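Local structure of 5-formyltetrahydrofolate cyclo-ligase family protein (Bacillus anthracis, 2JCB) at residues T58-M61 against T67-I70; K73-K76 against R80-V83; M93-I98 against D152-H157; D102-E105 against L111-P114; V135-R140 against E185-E190. The protein probably catalyses the ATP-dependent cyclisation of 5-formyltetrahydrofolate to 5,10-methenyltetrahydrofolate in folate metabolism, and binds ADP and magnesium. All coordinates share one frame; numbering follows the deposited sequence.

Interaction 1: T58-M61 against T67-I70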
# COMPACT_ATOMS: atom_id res chain seq x y z
N THR A 58 -0.84 -1.33 -5.24
CA THR A 58 -0.01 -0.25 -5.88
C THR A 58 1.20 -0.91 -6.56
O THR A 58 1.53 -2.08 -6.31
CB THR A 58 0.45 0.84 -4.90
OG1 THR A 58 1.31 0.26 -3.90
CG2 THR A 58 -0.77 1.53 -4.32
N LEU A 59 1.83 -0.17 -7.49
CA LEU A 59 3.04 -0.63 -8.15
C LEU A 59 4.20 -0.05 -7.34
O LEU A 59 4.34 1.16 -7.21
CB LEU A 59 3.08 -0.10 -9.60
CG LEU A 59 1.86 -0.66 -10.38
CD1 LEU A 59 1.38 0.23 -11.50
CD2 LEU A 59 2.10 -2.08 -10.80
N SER A 60 4.98 -0.91 -6.73
CA SER A 60 6.02 -0.45 -5.82
C SER A 60 7.17 0.28 -6.56
O SER A 60 7.48 -0.00 -7.72
CB SER A 60 6.57 -1.65 -5.06
OG SER A 60 6.90 -2.67 -5.96
N MET A 61 7.83 1.17 -5.82
CA MET A 61 8.96 1.95 -6.35
C MET A 61 10.17 1.86 -5.44
O MET A 61 10.03 1.47 -4.26
CB MET A 61 8.57 3.42 -6.45
CG MET A 61 7.64 3.71 -7.61
SD MET A 61 7.10 5.43 -7.72
CE MET A 61 8.49 6.33 -7.01
N THR A 67 5.81 -5.29 -5.05
CA THR A 67 4.47 -5.74 -5.37
C THR A 67 4.33 -6.37 -6.73
O THR A 67 3.24 -6.92 -7.07
CB THR A 67 3.44 -4.59 -5.25
OG1 THR A 67 3.78 -3.57 -6.21
CG2 THR A 67 3.39 -4.00 -3.77
N TYR A 68 5.34 -6.25 -7.58
CA TYR A 68 5.23 -6.85 -8.91
C TYR A 68 4.96 -8.36 -8.87
O TYR A 68 4.05 -8.83 -9.58
CB TYR A 68 6.43 -6.46 -9.82
CG TYR A 68 6.25 -5.04 -10.34
CD1 TYR A 68 6.61 -3.93 -9.55
CD2 TYR A 68 5.65 -4.81 -11.60
CE1 TYR A 68 6.42 -2.58 -10.03
CE2 TYR A 68 5.45 -3.50 -12.10
CZ TYR A 68 5.84 -2.40 -11.31
OH TYR A 68 5.66 -1.13 -11.83
N PRO A 69 5.73 -9.11 -8.05
CA PRO A 69 5.44 -10.54 -7.94
C PRO A 69 4.01 -10.82 -7.45
O PRO A 69 3.44 -11.84 -7.85
CB PRO A 69 6.47 -11.04 -6.94
CG PRO A 69 7.59 -10.07 -7.00
CD PRO A 69 6.92 -8.74 -7.29
N ILE A 70 3.43 -9.91 -6.69
CA ILE A 70 2.09 -10.11 -6.13
C ILE A 70 1.08 -10.04 -7.25
O ILE A 70 0.19 -10.86 -7.34
CB ILE A 70 1.71 -9.07 -5.05
CG1 ILE A 70 2.77 -9.08 -3.91
CG2 ILE A 70 0.28 -9.42 -4.53
CD1 ILE A 70 2.65 -7.87 -2.89
O HOH W 1 6.56 1.02 -10.21
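Thr67 and Ser60 interlock where the loop after strand 54-56 runs into helix 68-76, within a beta-alpha-beta unit. The tight part is built round the buried Thr67 side chain. Its OG1 lies between its own backbone N and carbonyl carbon (chi1 62°), a rotamer that turns the hydroxyl onto the backbone of residues 58-61. There OG1 donates to Thr58 O at 2.7 Å, approaching somewhat out of the carbonyl plane, and accepts a bent bond from Ser60 N at 3.0 Å (141°). Ser60 returns the grip, since its OG takes a nearly straight bond from Thr67 N at 3.0 Å (172°). Three direct hydrogen bonds thus tie Thr67 to the backbone of Thr58 and to both backbone and side chain of Ser60.

The looser side belongs to Tyr68, which is partly exposed. Its side chain crosses that of Leu59 at about a right angle, with Leu59 CB 3.6 Å from Tyr68 OH and Leu59 CD2 3.8 Å from Tyr68 CZ. The polar link here runs through a water, which donates to Ser60 O at 2.8 Å and also bonds Tyr68 OH. Ser60 O itself meets the ring edge in plane, 3.6 Å from Tyr68 CE1.

Interaction 2: K73-K76 against R80-V83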
# COMPACT_ATOMS: atom_id res chain seq x y z
N LYS A 73 1.20 -13.25 -9.29
CA LYS A 73 0.58 -14.37 -8.55
C LYS A 73 -0.93 -14.25 -8.64
O LYS A 73 -1.60 -15.22 -8.91
CB LYS A 73 0.99 -14.29 -7.07
CG LYS A 73 0.60 -15.51 -6.18
CD LYS A 73 1.34 -16.73 -6.58
CE LYS A 73 1.41 -17.73 -5.44
NZ LYS A 73 2.44 -18.76 -5.84
N ALA A 74 -1.47 -13.06 -8.38
CA ALA A 74 -2.90 -12.83 -8.51
C ALA A 74 -3.42 -13.21 -9.90
O ALA A 74 -4.42 -13.95 -10.05
CB ALA A 74 -3.27 -11.36 -8.12
N TRP A 75 -2.72 -12.72 -10.94
CA TRP A 75 -3.08 -13.10 -12.31
C TRP A 75 -3.07 -14.62 -12.50
O TRP A 75 -4.00 -15.18 -13.07
CB TRP A 75 -2.17 -12.47 -13.34
CG TRP A 75 -2.40 -11.00 -13.54
CD1 TRP A 75 -3.56 -10.31 -13.34
CD2 TRP A 75 -1.45 -10.07 -14.05
NE1 TRP A 75 -3.38 -9.00 -13.68
CE2 TRP A 75 -2.09 -8.82 -14.13
CE3 TRP A 75 -0.11 -10.17 -14.47
CZ2 TRP A 75 -1.44 -7.65 -14.58
CZ3 TRP A 75 0.54 -9.02 -14.91
CH2 TRP A 75 -0.13 -7.78 -14.96
N LYS A 76 -2.03 -15.27 -11.97
CA LYS A 76 -1.88 -16.71 -12.09
C LYS A 76 -3.05 -17.48 -11.43
O LYS A 76 -3.50 -18.51 -11.96
CB LYS A 76 -0.55 -17.14 -11.50
CG LYS A 76 -0.13 -18.54 -11.91
CD LYS A 76 0.88 -19.08 -10.92
CE LYS A 76 1.33 -20.48 -11.35
NZ LYS A 76 2.29 -21.01 -10.34
N ARG A 80 -8.75 -10.81 -10.15
CA ARG A 80 -8.77 -9.57 -10.92
C ARG A 80 -7.89 -8.62 -10.14
O ARG A 80 -7.97 -8.58 -8.91
CB ARG A 80 -10.20 -9.02 -10.99
CG ARG A 80 -10.32 -7.68 -11.61
CD ARG A 80 -11.74 -7.39 -12.00
NE ARG A 80 -12.60 -7.29 -10.83
CZ ARG A 80 -13.85 -6.85 -10.86
NH1 ARG A 80 -14.38 -6.47 -12.01
NH2 ARG A 80 -14.56 -6.75 -9.73
N VAL A 81 -7.04 -7.89 -10.86
CA VAL A 81 -6.09 -6.97 -10.23
C VAL A 81 -6.46 -5.54 -10.64
O VAL A 81 -6.64 -5.26 -11.83
CB VAL A 81 -4.64 -7.26 -10.69
CG1 VAL A 81 -3.73 -6.19 -10.20
CG2 VAL A 81 -4.11 -8.57 -10.11
N VAL A 82 -6.59 -4.68 -9.64
CA VAL A 82 -6.85 -3.22 -9.85
C VAL A 82 -5.77 -2.36 -9.21
O VAL A 82 -5.36 -2.58 -8.06
CB VAL A 82 -8.31 -2.77 -9.48
CG1 VAL A 82 -9.33 -3.58 -10.23
CG2 VAL A 82 -8.56 -2.85 -7.98
N VAL A 83 -5.34 -1.32 -9.94
CA VAL A 83 -4.27 -0.42 -9.49
C VAL A 83 -4.76 1.05 -9.63
O VAL A 83 -5.60 1.32 -10.51
CB VAL A 83 -3.01 -0.64 -10.35
CG1 VAL A 83 -2.42 -2.03 -10.06
CG2 VAL A 83 -3.38 -0.60 -11.88
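Val81 of strand 80-87 meets Ala74 and Trp75 of helix 68-76 and carries the whole contact from its side. At the start of the segment, Arg80 points away from the helix; its NE bonds Thr54 OG1 and its NH2 forms a salt bridge with Glu126.

Val81 comes next and turns toward the helix. Its CG1 is anti to the backbone N (chi1 171°), which puts the other methyl, CG2, forward as the contacting branch. Val81 CG2 lies 3.5 Å from Ala74 CB, close for two methyls, and 3.7 Å from Trp75 CD1. Val81 CB is itself 3.7 Å from Trp75 NE1. The tryptophan and valine side chains cross at about a right angle, and CG2 reaches the indole obliquely. The indole has an independent restraint, because Trp75 NE1 bonds Ile98 O on the neighbouring strand, while Val81 pairs with Ile98 through the backbone.

Val82 faces the other side of the sheet, onto Phe95 and Ile127. Val83, further along the strand, packs on Ile98 instead. With no hydrogen bond across it, this is the helix-to-strand packing of a beta-alpha-beta crossover, here linking parallel strands 54-56 and 80-87 of a Rossmann-like sheet.

Interaction 3: M93-I98 against D152-H157. With MG (magnesium ion), chain E; ADP (adenosine-5'-diphosphate), chain C.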
# COMPACT_ATOMS: atom_id res chain seq x y z
N MET A 93 -8.70 8.57 -6.04
CA MET A 93 -8.09 7.46 -6.77
C MET A 93 -9.13 6.67 -7.56
O MET A 93 -10.22 6.39 -7.07
CB MET A 93 -7.37 6.51 -5.81
CG MET A 93 -6.16 7.12 -5.15
SD MET A 93 -5.18 5.92 -4.24
CE MET A 93 -6.26 5.50 -2.82
N SER A 94 -8.78 6.32 -8.78
CA SER A 94 -9.62 5.50 -9.61
C SER A 94 -8.90 4.17 -9.70
O SER A 94 -7.89 4.05 -10.41
CB SER A 94 -9.74 6.10 -11.00
OG SER A 94 -10.48 5.27 -11.89
N PHE A 95 -9.42 3.15 -9.02
CA PHE A 95 -8.80 1.84 -9.20
C PHE A 95 -9.25 1.22 -10.52
O PHE A 95 -10.43 1.15 -10.80
CB PHE A 95 -9.09 0.95 -8.02
CG PHE A 95 -8.28 1.32 -6.84
CD1 PHE A 95 -7.08 0.66 -6.62
CD2 PHE A 95 -8.69 2.33 -5.97
CE1 PHE A 95 -6.23 1.02 -5.51
CE2 PHE A 95 -7.88 2.71 -4.86
CZ PHE A 95 -6.64 2.06 -4.64
N ARG A 96 -8.28 0.82 -11.34
CA ARG A 96 -8.62 0.32 -12.66
C ARG A 96 -7.99 -1.00 -12.92
O ARG A 96 -6.85 -1.24 -12.55
CB ARG A 96 -8.21 1.33 -13.77
CG ARG A 96 -8.56 2.81 -13.44
CD ARG A 96 -8.11 3.68 -14.61
NE ARG A 96 -9.05 3.56 -15.72
CZ ARG A 96 -10.14 4.30 -15.85
NH1 ARG A 96 -10.45 5.20 -14.92
NH2 ARG A 96 -10.90 4.12 -16.89
N GLN A 97 -8.73 -1.88 -13.57
CA GLN A 97 -8.24 -3.23 -13.80
C GLN A 97 -7.11 -3.29 -14.83
O GLN A 97 -7.21 -2.68 -15.92
CB GLN A 97 -9.38 -4.16 -14.22
CG GLN A 97 -8.88 -5.53 -14.59
CD GLN A 97 -9.97 -6.50 -15.03
OE1 GLN A 97 -11.05 -6.10 -15.42
NE2 GLN A 97 -9.67 -7.80 -14.93
N ILE A 98 -6.11 -4.08 -14.50
CA ILE A 98 -4.99 -4.40 -15.43
C ILE A 98 -4.87 -5.90 -15.55
O ILE A 98 -4.89 -6.61 -14.53
CB ILE A 98 -3.61 -3.74 -15.02
CG1 ILE A 98 -3.11 -4.08 -13.59
CG2 ILE A 98 -3.69 -2.20 -15.24
CD1 ILE A 98 -1.54 -3.84 -13.34
N ASP A 152 -6.10 7.99 3.08
CA ASP A 152 -6.93 8.51 4.14
C ASP A 152 -8.32 8.88 3.58
O ASP A 152 -9.32 8.59 4.22
CB ASP A 152 -6.27 9.72 4.79
CG ASP A 152 -5.19 9.32 5.80
OD1 ASP A 152 -5.17 8.15 6.26
OD2 ASP A 152 -4.34 10.16 6.13
N ARG A 153 -8.37 9.47 2.37
CA ARG A 153 -9.62 9.90 1.77
C ARG A 153 -10.38 8.70 1.23
O ARG A 153 -11.59 8.57 1.40
CB ARG A 153 -9.34 10.91 0.65
CG ARG A 153 -8.82 12.23 1.15
CD ARG A 153 -8.56 13.13 -0.05
NE ARG A 153 -8.29 14.52 0.27
CZ ARG A 153 -7.10 14.95 0.70
NH1 ARG A 153 -6.91 16.25 0.89
NH2 ARG A 153 -6.12 14.07 0.92
N TYR A 154 -9.66 7.83 0.54
CA TYR A 154 -10.25 6.65 -0.10
C TYR A 154 -10.85 5.68 0.93
O TYR A 154 -11.95 5.18 0.74
CB TYR A 154 -9.19 5.91 -0.90
CG TYR A 154 -9.72 4.68 -1.57
CD1 TYR A 154 -10.43 4.78 -2.77
CD2 TYR A 154 -9.53 3.42 -1.02
CE1 TYR A 154 -10.93 3.69 -3.39
CE2 TYR A 154 -10.05 2.28 -1.65
CZ TYR A 154 -10.75 2.43 -2.84
OH TYR A 154 -11.24 1.35 -3.52
N LEU A 155 -10.14 5.47 2.02
CA LEU A 155 -10.59 4.50 3.03
C LEU A 155 -11.85 4.91 3.78
O LEU A 155 -12.46 4.07 4.46
CB LEU A 155 -9.45 4.09 3.98
CG LEU A 155 -8.33 3.30 3.32
CD1 LEU A 155 -7.20 3.12 4.33
CD2 LEU A 155 -8.83 1.99 2.74
N VAL A 156 -12.24 6.19 3.68
CA VAL A 156 -13.54 6.65 4.21
C VAL A 156 -14.70 5.83 3.61
O VAL A 156 -15.58 5.41 4.34
CB VAL A 156 -13.77 8.15 3.95
CG1 VAL A 156 -15.18 8.60 4.43
CG2 VAL A 156 -12.70 8.97 4.64
N HIS A 157 -14.66 5.59 2.30
CA HIS A 157 -15.76 4.93 1.60
C HIS A 157 -15.51 3.46 1.28
O HIS A 157 -16.41 2.74 0.85
CB HIS A 157 -16.12 5.73 0.34
CG HIS A 157 -16.36 7.18 0.61
ND1 HIS A 157 -17.49 7.63 1.27
CD2 HIS A 157 -15.60 8.27 0.37
CE1 HIS A 157 -17.42 8.94 1.40
NE2 HIS A 157 -16.28 9.36 0.86
MG MG E . -2.62 10.34 6.97
PB ADP C . -0.41 10.70 4.66
O1B ADP C . -0.19 10.44 3.18
O2B ADP C . 0.78 10.32 5.46
O3B ADP C . -1.74 10.09 5.04
PA ADP C . -1.45 13.19 5.79
O1A ADP C . -2.14 12.36 6.84
O2A ADP C . -0.68 14.31 6.27
O3A ADP C . -0.54 12.29 4.79
O5' ADP C . -2.60 13.83 4.85
C5' ADP C . -2.14 14.82 3.90
C4' ADP C . -3.19 15.87 3.66
O4' ADP C . -4.40 15.22 3.30
C3' ADP C . -3.45 16.65 4.95
O3' ADP C . -3.23 18.01 4.67
C2' ADP C . -4.89 16.35 5.30
O2' ADP C . -5.60 17.51 5.61
C1' ADP C . -5.49 15.77 4.02
N9 ADP C . -6.56 14.77 4.25
C8 ADP C . -6.38 13.49 4.64
N7 ADP C . -7.57 12.85 4.71
C5 ADP C . -8.54 13.69 4.37
C6 ADP C . -10.02 13.62 4.21
N6 ADP C . -10.69 12.48 4.47
N1 ADP C . -10.65 14.70 3.76
C2 ADP C . -10.00 15.85 3.51
N3 ADP C . -8.66 15.98 3.61
C4 ADP C . -7.87 14.95 4.01
O HOH W 2 -2.72 8.26 7.38
O HOH W 3 -0.57 10.23 7.95
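Phe95 and Tyr154 set the geometry of this contact: their ring planes are inclined at 51° with centroids 4.9 Å apart, an oblique pairing of the two rings. The tilt brings Phe95 CE2 over one face of the tyrosine, 3.5 Å from Tyr154 CZ and displaced toward the rim of the ring. Tyr154 extends toward the strand with CG anti to its backbone N (chi1 180°), while its OH, alongside Phe95 CD2, makes a weak hydrogen bond with Gln130 NE2. Met93 addresses the root of the same side chain. Its chain bends at chi3 (-70°) and crosses the tyrosine at about a right angle, placing Met93 CE 3.5 Å from Tyr154 CB.

The two preceding residues of helix 150-154 serve the nucleotide. The guanidinium of Arg153 lies with one face over the adenine, ADP C4 sitting above its centre, and Arg153 NH2 makes a weak bond to ADP O4' at 3.2 Å. Asp152 OD2 binds magnesium at 1.9 Å; ADP O3B, ADP O1A, two waters and Asp181 complete six ligands. Asp152 OD1 accepts from one of these waters, at 2.7 Å, and from Lys182 N, which should restrict rotation of the carboxylate. Chemically, the helix therefore divides its work: Tyr154 joins it to strand 92-98 by apolar packing of its ring and CB, while adjacent charged residues hold ADP and its metal.

Interaction 4: D102-E105 against L111-P114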
# COMPACT_ATOMS: atom_id res chain seq x y z
N ASP A 102 1.43 -3.87 -19.91
CA ASP A 102 1.32 -2.93 -21.04
C ASP A 102 0.11 -1.97 -20.95
O ASP A 102 -0.01 -1.03 -21.73
CB ASP A 102 1.33 -3.68 -22.37
CG ASP A 102 2.74 -3.83 -22.95
OD1 ASP A 102 3.73 -3.37 -22.31
OD2 ASP A 102 2.86 -4.41 -24.05
N GLN A 103 -0.75 -2.19 -19.95
CA GLN A 103 -1.86 -1.28 -19.69
C GLN A 103 -1.41 -0.16 -18.73
O GLN A 103 -2.22 0.65 -18.29
CB GLN A 103 -3.02 -2.05 -19.09
CG GLN A 103 -3.81 -2.83 -20.12
CD GLN A 103 -4.76 -3.79 -19.49
OE1 GLN A 103 -4.34 -4.78 -18.93
NE2 GLN A 103 -6.06 -3.52 -19.60
N LEU A 104 -0.12 -0.15 -18.39
CA LEU A 104 0.43 0.92 -17.53
C LEU A 104 1.20 1.93 -18.37
O LEU A 104 1.78 1.58 -19.40
CB LEU A 104 1.41 0.34 -16.52
CG LEU A 104 0.83 -0.70 -15.56
CD1 LEU A 104 1.94 -1.15 -14.66
CD2 LEU A 104 -0.31 -0.05 -14.75
N GLU A 105 1.23 3.18 -17.90
CA GLU A 105 2.11 4.20 -18.47
C GLU A 105 2.86 4.91 -17.34
O GLU A 105 2.45 4.85 -16.19
CB GLU A 105 1.32 5.21 -19.29
CG GLU A 105 0.19 5.86 -18.52
CD GLU A 105 -0.62 6.84 -19.34
OE1 GLU A 105 -0.20 7.17 -20.49
OE2 GLU A 105 -1.66 7.29 -18.83
N LEU A 111 6.73 6.84 -11.71
CA LEU A 111 5.38 6.59 -11.22
C LEU A 111 4.49 6.00 -12.31
O LEU A 111 4.20 6.65 -13.31
CB LEU A 111 4.79 7.89 -10.66
CG LEU A 111 3.66 7.79 -9.64
CD1 LEU A 111 4.22 7.58 -8.24
CD2 LEU A 111 2.82 9.07 -9.68
N ARG A 112 4.05 4.76 -12.11
CA ARG A 112 3.30 4.03 -13.14
C ARG A 112 1.83 3.98 -12.82
O ARG A 112 1.47 3.66 -11.67
CB ARG A 112 3.86 2.60 -13.34
CG ARG A 112 5.36 2.64 -13.53
CD ARG A 112 5.94 1.53 -14.35
NE ARG A 112 5.23 1.17 -15.59
CZ ARG A 112 5.37 1.76 -16.77
NH1 ARG A 112 6.18 2.80 -16.92
NH2 ARG A 112 4.70 1.31 -17.82
N GLU A 113 0.98 4.26 -13.82
CA GLU A 113 -0.48 4.24 -13.63
C GLU A 113 -1.23 3.60 -14.79
O GLU A 113 -0.73 3.61 -15.90
CB GLU A 113 -1.01 5.66 -13.41
CG GLU A 113 -0.57 6.27 -12.06
CD GLU A 113 -1.21 7.60 -11.78
OE1 GLU A 113 -1.40 8.40 -12.73
OE2 GLU A 113 -1.51 7.85 -10.59
N PRO A 114 -2.45 3.07 -14.54
CA PRO A 114 -3.25 2.44 -15.61
C PRO A 114 -3.62 3.50 -16.64
O PRO A 114 -3.96 4.63 -16.25
CB PRO A 114 -4.51 1.97 -14.87
CG PRO A 114 -4.57 2.77 -13.60
CD PRO A 114 -3.16 3.07 -13.24
O HOH W 4 -2.37 6.84 -16.46
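Glu105 and Glu113 form an antiparallel hydrogen-bonded pair in which each backbone satisfies the other. Glu105 N donates to Glu113 O at 2.8 Å (168°), and Glu113 N donates to Glu105 O at 2.9 Å (165°). Both carbonyls also receive a CA-H contact: Leu104 CA is 3.4 Å from Glu113 O and Arg112 CA is 3.3 Å from Glu105 O. Leu104 and Pro114 follow as a non-hydrogen-bonded pair, which suits a proline with no N-H to give.

The carbonyl of Pro114 is met by a water at 2.7 Å, and the same water donates to Glu105 OE2, bridging the two strands. The carboxylate of Glu113 is served from outside the hairpin, OE2 by Cys86 N and OE1 by a long, weak ion pair with Lys85. Gln103 OE1 likewise takes bonds from Ser99 N and Asn100 N, while its NE2 bonds Leu118 O.

The bend at chi3 (44°) turns the Arg112 guanidinium back over the backbone, one face above Glu105 C, which is offset toward its rim. Its NH2 comes within 3.3 Å of Leu104 O at an angle too poor for a hydrogen bond. The hairpin of strands 104-108 and 111-114 rests against the main sheet: Leu104 packs on Ile98 of strand 92-98, and Pro114 on Arg96 of that strand and on Val83 and Lys85 of strand 80-87.

Interaction 5: V135-R140 against E185-E190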
# COMPACT_ATOMS: atom_id res chain seq x y z
N VAL A 135 4.39 4.31 4.56
CA VAL A 135 5.75 4.56 5.07
C VAL A 135 5.93 3.94 6.46
O VAL A 135 6.87 3.20 6.70
CB VAL A 135 6.18 6.06 5.00
CG1 VAL A 135 7.56 6.21 5.54
CG2 VAL A 135 6.14 6.53 3.56
N ALA A 136 5.11 4.35 7.42
CA ALA A 136 5.34 3.86 8.80
C ALA A 136 4.03 3.43 9.42
O ALA A 136 2.95 3.92 9.03
CB ALA A 136 5.95 4.92 9.63
N TYR A 137 4.10 2.48 10.37
CA TYR A 137 2.88 1.96 10.98
C TYR A 137 3.08 1.72 12.46
O TYR A 137 4.22 1.56 12.91
CB TYR A 137 2.51 0.62 10.33
CG TYR A 137 2.38 0.59 8.80
CD1 TYR A 137 1.15 0.78 8.19
CD2 TYR A 137 3.50 0.40 8.00
CE1 TYR A 137 1.07 0.77 6.77
CE2 TYR A 137 3.45 0.38 6.61
CZ TYR A 137 2.22 0.55 6.01
OH TYR A 137 2.18 0.55 4.62
N THR A 138 1.98 1.64 13.19
CA THR A 138 2.04 1.15 14.58
C THR A 138 1.32 -0.20 14.68
O THR A 138 0.63 -0.62 13.74
CB THR A 138 1.42 2.12 15.57
OG1 THR A 138 -0.01 2.13 15.39
CG2 THR A 138 2.01 3.49 15.36
N GLU A 139 1.49 -0.84 15.85
CA GLU A 139 0.84 -2.11 16.22
C GLU A 139 -0.66 -1.99 16.10
O GLU A 139 -1.36 -2.97 15.80
CB GLU A 139 1.19 -2.53 17.67
CG GLU A 139 0.80 -1.50 18.76
CD GLU A 139 0.74 -2.03 20.22
OE1 GLU A 139 1.31 -3.10 20.53
OE2 GLU A 139 0.12 -1.33 21.07
N ARG A 140 -1.14 -0.76 16.27
CA ARG A 140 -2.54 -0.40 16.21
C ARG A 140 -3.13 -0.20 14.79
O ARG A 140 -4.30 0.19 14.66
CB ARG A 140 -2.74 0.87 17.03
CG ARG A 140 -2.56 0.63 18.55
CD ARG A 140 -2.50 1.92 19.31
NE ARG A 140 -1.34 2.74 18.98
CZ ARG A 140 -0.10 2.52 19.40
NH1 ARG A 140 0.88 3.33 19.03
NH2 ARG A 140 0.19 1.47 20.18
N GLU A 185 -6.31 -2.84 8.73
CA GLU A 185 -6.75 -3.96 9.56
C GLU A 185 -5.64 -4.95 9.90
O GLU A 185 -5.77 -5.70 10.87
CB GLU A 185 -7.88 -4.73 8.88
CG GLU A 185 -9.14 -3.93 8.88
CD GLU A 185 -10.23 -4.58 8.02
OE1 GLU A 185 -9.94 -5.38 7.10
OE2 GLU A 185 -11.39 -4.25 8.25
N LYS A 186 -4.64 -5.03 9.07
CA LYS A 186 -3.56 -6.02 9.27
C LYS A 186 -2.29 -5.52 8.65
O LYS A 186 -2.31 -4.88 7.58
CB LYS A 186 -3.94 -7.32 8.55
CG LYS A 186 -2.82 -8.43 8.69
CD LYS A 186 -3.19 -9.70 7.97
CE LYS A 186 -4.20 -10.52 8.79
NZ LYS A 186 -4.53 -11.83 8.13
N ILE A 187 -1.17 -5.80 9.30
CA ILE A 187 0.15 -5.43 8.75
C ILE A 187 0.94 -6.78 8.72
O ILE A 187 0.96 -7.51 9.73
CB ILE A 187 0.90 -4.32 9.56
CG1 ILE A 187 0.05 -3.02 9.61
CG2 ILE A 187 2.28 -4.01 8.93
CD1 ILE A 187 0.14 -2.31 10.86
N ILE A 188 1.54 -7.11 7.58
CA ILE A 188 2.41 -8.28 7.43
C ILE A 188 3.85 -7.77 7.30
O ILE A 188 4.14 -6.99 6.37
CB ILE A 188 2.03 -9.07 6.20
CG1 ILE A 188 0.54 -9.46 6.23
CG2 ILE A 188 2.91 -10.30 6.09
CD1 ILE A 188 0.11 -10.04 4.99
N THR A 189 4.74 -8.23 8.18
CA THR A 189 6.17 -7.95 8.11
C THR A 189 6.88 -9.27 7.93
O THR A 189 6.22 -10.35 7.83
CB THR A 189 6.72 -7.25 9.39
OG1 THR A 189 6.77 -8.21 10.46
CG2 THR A 189 5.87 -6.01 9.80
N GLU A 190 8.22 -9.25 7.93
CA GLU A 190 8.92 -10.51 7.74
C GLU A 190 8.91 -11.33 9.05
O GLU A 190 9.37 -12.47 9.06
CB GLU A 190 10.37 -10.26 7.27
CG GLU A 190 11.29 -9.64 8.36
CD GLU A 190 11.21 -8.11 8.49
OE1 GLU A 190 10.26 -7.45 8.05
OE2 GLU A 190 12.14 -7.58 9.09
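Two groups grip Thr138 OG1: Glu142 OE1 by a hydrogen bond, and Arg140 N by a weak, bent one at 3.2 Å (134°), while the carbonyl of the same threonine faces Ile187. Arg140 adds to this turn: its NE pairs with Glu142, and its NH2 forms a salt bridge to Glu139 OE2 at 2.9 Å.

Across the contact everything is carried by one branch of Ile187. Chi1 (-59°) sets CG1 anti to the carbonyl carbon and directs that branch at residues 137-138; its end, CD1, lies 3.4 Å from Thr138 O and 3.8 Å from Tyr137 CB. Ile187 CG1 approaches the tyrosine ring obliquely. No hydrogen bond joins the segments, and the closest CA atoms, those of Tyr137 and Ile187, stand 8.2 Å apart; these are strands of different sheets meeting through side chains.

Strand 136-137 pairs with 143-144, where Val135 and Ala136 both face Ile144 in a classic beta bulge, and Val135 packs on helix 6-26. Strand 186-189 lies in the main sheet between 161-165 and 192-195. Tyr137 also touches Ser164 of strand 161-165, and Ile188, next to Ile187, packs against helix 29-44.

Interactions 1 and 2 share helix 68-76, at successive parts of it, with centres 11 Å apart. Interaction 2 continues into interaction 3 through neighbouring strands of the main sheet, where Val83 O lies 2.8 Å from Arg96 N, a probable hydrogen bond. Interaction 4 is nested in the chain loop closed by interaction 3 and also touches interaction 1, Leu59 CD1 lying 3.5 Å from Leu104 CD1. Interaction 5 stands apart, its centre about 27 Å from that of interaction 4, on the opposite side of the chain's centre. Interaction 3 holds residues of the ADP and magnesium sites; the side chain of Tyr137 in interaction 5 is about 10 Å from each ligand, and that of Thr58 in interaction 1 about 12 Å from ADP.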